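PDB 4E6F: uncharacterized protein from Bacteroides ovatus, which is of unknown function but belongs to the DUF4468 family, whose domain adopts a fold like that of TATA-binding protein. Local coordinates for residues 43-48 / 99-104; 39-44 / 168-173. All coordinates share one frame; numbering follows the deposited sequence.

Interaction 1. Residues 43-48 / 99-104; sequences DTMTKW and ITVTCK
Met45, deposited as selenomethionine, lays its CG against CG1 of Val101 at 3.8 Å, the two side chains meeting at about a right angle. Its CB lies almost as near the same methyl. The Met45 chain bends at chi2 and again at chi3, carrying its selenium and CE away from the strand, toward Val166 and Ala169 of helix 149-169. Cys103 adds its sulfur to this apolar group, SG lying 4.3 Å from CG of Met45.

The aromatic contact is made one helical turn on. Trp48, with CG anti to the backbone N (chi1 168°), swings toward the Ile99 end of the strand, and its ring edge at CZ3 approaches CG2 of Ile99 at 4.2 Å, the methyl lying near the ring plane. The indole NE1 is engaged by a hydrogen bond to OD2 of Asp165.

Helix 43-48 runs nearly antiparallel to strand 99-104, at 162° with axes 9.7 Å apart. Ile99, Val101 and Cys103, every second residue of the strand, face it. This is helix-on-sheet packing in the buried core of the TBP-like domain: cohesion comes from apolar side chains, with no hydrogen bond between the segments, and the indole N-H is satisfied by a third element.

Interaction 2. Residues 39-44 / 168-173; sequences AQIYDT and VAFGAP. With EDO (1,2-ethanediol), chain F.
Phe170 meets helix 39-44 with the far part of its ring, which lies against two methyl groups on successive turns. CG2 of Ile41 approaches CZ of Phe170 at 3.9 Å, the two side chains crossing at about a right angle, while CG2 of Thr44 stands 3.9 Å from CE1 of Phe170 and comes in obliquely. The same Thr44 methyl also touches the backbone, 3.6 Å from O of Ala169, and so fits into the corner where helix 149-169 ends and the chain turns.

The next shell explains these positions. In Thr44 a chi1 of -58° sets OG1 beside the backbone N and opposite the carbonyl carbon, leaving the methyl anti to the N; OG1 donates to O of Gln40 at 2.8 Å. That carbonyl is held twice, since the backbone N of Thr44 bonds to it from the opposite face of its plane, and the hydroxyl bond probably helps to hold the methyl toward the ring. Across the contact, the Schellman motif at Gly171, with its positive phi of 112°, ends the helix right after Phe170. Met45, Cys108 and Ile33 also touch Phe170.

Farther out, Gln40 gives NE2 to O1 of a 1,2-ethanediol molecule, 3.0 Å away and nearly straight at 163°; the diol probably comes from the crystallisation liquor. OE1 of Gln40 accepts from the backbone N of Ser37.

Thr44 thus divides its two branches: its hydroxyl is satisfied within its own helix, while methyls meet a ring and a carbonyl O at the neighbouring helix end.

In the fold
Interactions 1 and 2 illustrate how one helix can serve two partners. Their centres lie 8 Å apart, on the same side of the chain's centre, and both draw on helix 38-54, sharing Asp43 and Thr44. Along the chain that helix comes first, strand 90-104 of the antiparallel sheet follows, and helix 149-169 arrives much later. The contacts also touch directly: CE of Met45 lies 3.7 Å from CZ of Phe170, and SG of Cys103 is 3.7 Å from CG2 of Ile41. Helix 38-54 therefore packs on the sheet within the family domain and receives the end of the C-terminal helix, bringing early and late parts of the chain together through adjoining apolar contacts.

Interaction 1. Residues 43-48 / 99-104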
loop_
_atom_site.group_PDB
_atom_site.type_symbol
_atom_site.label_atom_id
_atom_site.label_comp_id
_atom_site.label_asym_id
_atom_site.label_seq_id
_atom_site.Cartn_x
_atom_site.Cartn_y
_atom_site.Cartn_z
ATOM N N ASP A 43 12.227 1.594 16.174
ATOM C CA ASP A 43 11.784 0.427 16.934
ATOM C C ASP A 43 10.283 0.220 16.806
ATOM O O ASP A 43 9.836 -0.920 16.749
ATOM C CB ASP A 43 12.198 0.524 18.403
ATOM C CG ASP A 43 13.705 0.506 18.617
ATOM O OD1 ASP A 43 14.429 -0.045 17.750
ATOM O OD2 ASP A 43 14.153 1.003 19.659
ATOM N N THR A 44 9.491 1.308 16.753
ATOM C CA THR A 44 8.039 1.163 16.589
ATOM C C THR A 44 7.713 0.567 15.226
ATOM O O THR A 44 6.815 -0.277 15.099
ATOM C CB THR A 44 7.353 2.536 16.751
ATOM O OG1 THR A 44 7.671 3.060 18.042
ATOM C CG2 THR A 44 5.839 2.469 16.583
HETATM N N MSE A 45 8.437 1.038 14.202
HETATM C CA MSE A 45 8.204 0.618 12.816
HETATM C C MSE A 45 8.697 -0.818 12.540
HETATM O O MSE A 45 8.043 -1.537 11.763
HETATM C CB MSE A 45 8.802 1.632 11.855
HETATM C CG MSE A 45 7.969 2.929 11.816
HETATM SE SE MSE A 45 6.188 2.593 10.969
HETATM C CE MSE A 45 5.065 2.310 12.579
ATOM N N THR A 46 9.809 -1.258 13.187
ATOM C CA THR A 46 10.241 -2.647 12.966
ATOM C C THR A 46 9.195 -3.586 13.571
ATOM O O THR A 46 8.819 -4.569 12.909
ATOM C CB THR A 46 11.653 -2.935 13.493
ATOM O OG1 THR A 46 11.738 -2.549 14.855
ATOM C CG2 THR A 46 12.741 -2.267 12.677
ATOM N N LYS A 47 8.693 -3.281 14.797
ATOM C CA LYS A 47 7.671 -4.113 15.428
ATOM C C LYS A 47 6.393 -4.091 14.591
ATOM O O LYS A 47 5.795 -5.139 14.349
ATOM C CB LYS A 47 7.390 -3.649 16.869
ATOM C CG LYS A 47 8.473 -4.054 17.859
ATOM N N TRP A 48 5.982 -2.910 14.121
ATOM C CA TRP A 48 4.772 -2.830 13.305
ATOM C C TRP A 48 4.921 -3.655 12.021
ATOM O O TRP A 48 4.040 -4.467 11.699
ATOM C CB TRP A 48 4.418 -1.377 12.944
ATOM C CG TRP A 48 3.361 -1.309 11.876
ATOM C CD1 TRP A 48 2.030 -1.566 12.030
ATOM C CD2 TRP A 48 3.581 -1.153 10.463
ATOM N NE1 TRP A 48 1.402 -1.574 10.808
ATOM C CE2 TRP A 48 2.331 -1.317 9.825
ATOM C CE3 TRP A 48 4.713 -0.857 9.678
ATOM C CZ2 TRP A 48 2.178 -1.218 8.439
ATOM C CZ3 TRP A 48 4.565 -0.766 8.297
ATOM C CH2 TRP A 48 3.316 -0.973 7.690
ATOM N N ILE A 99 7.275 -2.769 1.202
ATOM C CA ILE A 99 7.017 -1.665 2.143
ATOM C C ILE A 99 8.383 -1.095 2.474
ATOM O O ILE A 99 9.245 -1.852 2.923
ATOM C CB ILE A 99 6.310 -2.104 3.447
ATOM C CG1 ILE A 99 5.093 -2.984 3.162
ATOM C CG2 ILE A 99 5.928 -0.850 4.289
ATOM C CD1 ILE A 99 4.470 -3.608 4.478
ATOM N N THR A 100 8.577 0.213 2.298
ATOM C CA THR A 100 9.853 0.869 2.590
ATOM C C THR A 100 9.584 1.954 3.605
ATOM O O THR A 100 8.768 2.847 3.339
ATOM C CB THR A 100 10.467 1.411 1.320
ATOM O OG1 THR A 100 10.694 0.295 0.439
ATOM C CG2 THR A 100 11.794 2.178 1.584
ATOM N N VAL A 101 10.277 1.908 4.740
ATOM C CA VAL A 101 10.081 2.877 5.831
ATOM C C VAL A 101 11.384 3.598 6.087
ATOM O O VAL A 101 12.427 2.948 6.210
ATOM C CB VAL A 101 9.568 2.172 7.115
ATOM C CG1 VAL A 101 9.489 3.151 8.294
ATOM C CG2 VAL A 101 8.210 1.536 6.859
ATOM N N THR A 102 11.323 4.949 6.149
ATOM C CA THR A 102 12.489 5.789 6.403
ATOM C C THR A 102 12.189 6.608 7.670
ATOM O O THR A 102 11.225 7.387 7.689
ATOM C CB THR A 102 12.770 6.688 5.188
ATOM O OG1 THR A 102 12.921 5.869 4.017
ATOM C CG2 THR A 102 14.045 7.538 5.378
ATOM N N CYS A 103 12.981 6.402 8.711
ATOM C CA CYS A 103 12.826 7.049 10.019
ATOM C C CYS A 103 13.889 8.111 10.199
ATOM O O CYS A 103 15.072 7.861 9.960
ATOM C CB CYS A 103 12.899 6.024 11.154
ATOM S SG CYS A 103 11.859 4.554 10.910
ATOM N N LYS A 104 13.472 9.269 10.716
ATOM C CA LYS A 104 14.347 10.396 11.028
ATOM C C LYS A 104 13.911 10.910 12.386
ATOM O O LYS A 104 12.816 10.552 12.820
ATOM C CB LYS A 104 14.223 11.495 9.952
ATOM C CG LYS A 104 14.837 11.134 8.598
ATOM C CD LYS A 104 14.597 12.243 7.580
ATOM C CE LYS A 104 15.116 11.891 6.202
ATOM N NZ LYS A 104 14.627 12.850 5.172
#

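Interaction 2. Residues 39-44 / 168-173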
loop_
_atom_site.group_PDB
_atom_site.type_symbol
_atom_site.label_atom_id
_atom_site.label_comp_id
_atom_site.label_asym_id
_atom_site.label_seq_id
_atom_site.Cartn_x
_atom_site.Cartn_y
_atom_site.Cartn_z
ATOM N N ALA A 39 15.563 6.570 16.884
ATOM C CA ALA A 39 15.603 5.207 17.431
ATOM C C ALA A 39 14.226 4.737 17.909
ATOM O O ALA A 39 13.845 3.612 17.617
ATOM C CB ALA A 39 16.610 5.129 18.582
ATOM N N GLN A 40 13.439 5.617 18.552
ATOM C CA GLN A 40 12.095 5.235 19.004
ATOM C C GLN A 40 11.154 4.929 17.807
ATOM O O GLN A 40 10.343 3.998 17.850
ATOM C CB GLN A 40 11.490 6.384 19.844
ATOM C CG GLN A 40 12.308 6.691 21.106
ATOM C CD GLN A 40 11.652 7.826 21.864
ATOM O OE1 GLN A 40 11.817 8.992 21.526
ATOM N NE2 GLN A 40 10.873 7.517 22.884
ATOM N N ILE A 41 11.259 5.734 16.759
ATOM C CA ILE A 41 10.417 5.559 15.556
ATOM C C ILE A 41 10.806 4.258 14.848
ATOM O O ILE A 41 9.932 3.458 14.457
ATOM C CB ILE A 41 10.558 6.790 14.638
ATOM C CG1 ILE A 41 9.993 8.059 15.349
ATOM C CG2 ILE A 41 9.832 6.563 13.277
ATOM C CD1 ILE A 41 10.330 9.367 14.635
ATOM N N TYR A 42 12.135 4.047 14.706
ATOM C CA TYR A 42 12.672 2.850 14.064
ATOM C C TYR A 42 12.184 1.589 14.813
ATOM O O TYR A 42 11.775 0.621 14.165
ATOM C CB TYR A 42 14.210 2.946 14.027
ATOM C CG TYR A 42 14.881 1.686 13.528
ATOM C CD1 TYR A 42 15.093 1.474 12.167
ATOM C CD2 TYR A 42 15.354 0.728 14.421
ATOM C CE1 TYR A 42 15.721 0.310 11.707
ATOM C CE2 TYR A 42 15.976 -0.436 13.972
ATOM C CZ TYR A 42 16.152 -0.639 12.615
ATOM O OH TYR A 42 16.791 -1.783 12.195
ATOM N N ASP A 43 12.227 1.594 16.174
ATOM C CA ASP A 43 11.784 0.427 16.934
ATOM C C ASP A 43 10.283 0.220 16.806
ATOM O O ASP A 43 9.836 -0.920 16.749
ATOM C CB ASP A 43 12.198 0.524 18.403
ATOM C CG ASP A 43 13.705 0.506 18.617
ATOM O OD1 ASP A 43 14.429 -0.045 17.750
ATOM O OD2 ASP A 43 14.153 1.003 19.659
ATOM N N THR A 44 9.491 1.308 16.753
ATOM C CA THR A 44 8.039 1.163 16.589
ATOM C C THR A 44 7.713 0.567 15.226
ATOM O O THR A 44 6.815 -0.277 15.099
ATOM C CB THR A 44 7.353 2.536 16.751
ATOM O OG1 THR A 44 7.671 3.060 18.042
ATOM C CG2 THR A 44 5.839 2.469 16.583
ATOM N N VAL A 168 -2.100 4.146 13.622
ATOM C CA VAL A 168 -2.528 3.435 14.846
ATOM C C VAL A 168 -1.283 2.938 15.618
ATOM O O VAL A 168 -1.243 3.038 16.853
ATOM C CB VAL A 168 -3.523 2.279 14.519
ATOM C CG1 VAL A 168 -3.830 1.426 15.754
ATOM C CG2 VAL A 168 -4.813 2.834 13.923
ATOM N N ALA A 169 -0.257 2.443 14.894
ATOM C CA ALA A 169 0.977 2.017 15.558
ATOM C C ALA A 169 1.647 3.201 16.286
ATOM O O ALA A 169 2.327 2.991 17.297
ATOM C CB ALA A 169 1.942 1.411 14.549
ATOM N N PHE A 170 1.441 4.441 15.778
ATOM C CA PHE A 170 2.015 5.633 16.418
ATOM C C PHE A 170 1.081 6.237 17.469
ATOM O O PHE A 170 1.431 7.260 18.063
ATOM C CB PHE A 170 2.411 6.687 15.365
ATOM C CG PHE A 170 3.668 6.350 14.581
ATOM C CD1 PHE A 170 4.881 6.119 15.237
ATOM C CD2 PHE A 170 3.650 6.322 13.194
ATOM C CE1 PHE A 170 6.043 5.816 14.514
ATOM C CE2 PHE A 170 4.820 6.051 12.464
ATOM C CZ PHE A 170 6.008 5.799 13.134
ATOM N N GLY A 171 -0.059 5.597 17.726
ATOM C CA GLY A 171 -0.958 6.017 18.805
ATOM C C GLY A 171 -2.292 6.589 18.398
ATOM O O GLY A 171 -3.109 6.899 19.274
ATOM N N ALA A 172 -2.550 6.732 17.077
ATOM C CA ALA A 172 -3.825 7.300 16.629
ATOM C C ALA A 172 -4.997 6.364 16.980
ATOM O O ALA A 172 -4.837 5.138 16.908
ATOM C CB ALA A 172 -3.798 7.545 15.120
ATOM N N PRO A 173 -6.173 6.905 17.353
ATOM C CA PRO A 173 -7.325 6.014 17.577
ATOM C C PRO A 173 -7.736 5.342 16.259
ATOM O O PRO A 173 -7.689 5.972 15.189
ATOM C CB PRO A 173 -8.406 6.952 18.117
ATOM C CG PRO A 173 -8.034 8.312 17.627
ATOM C CD PRO A 173 -6.536 8.335 17.507
HETATM C C1 EDO F . 9.144 10.768 23.328
HETATM O O1 EDO F . 9.008 9.570 24.062
HETATM C C2 EDO F . 8.171 11.869 23.841
HETATM O O2 EDO F . 8.397 12.138 25.213
#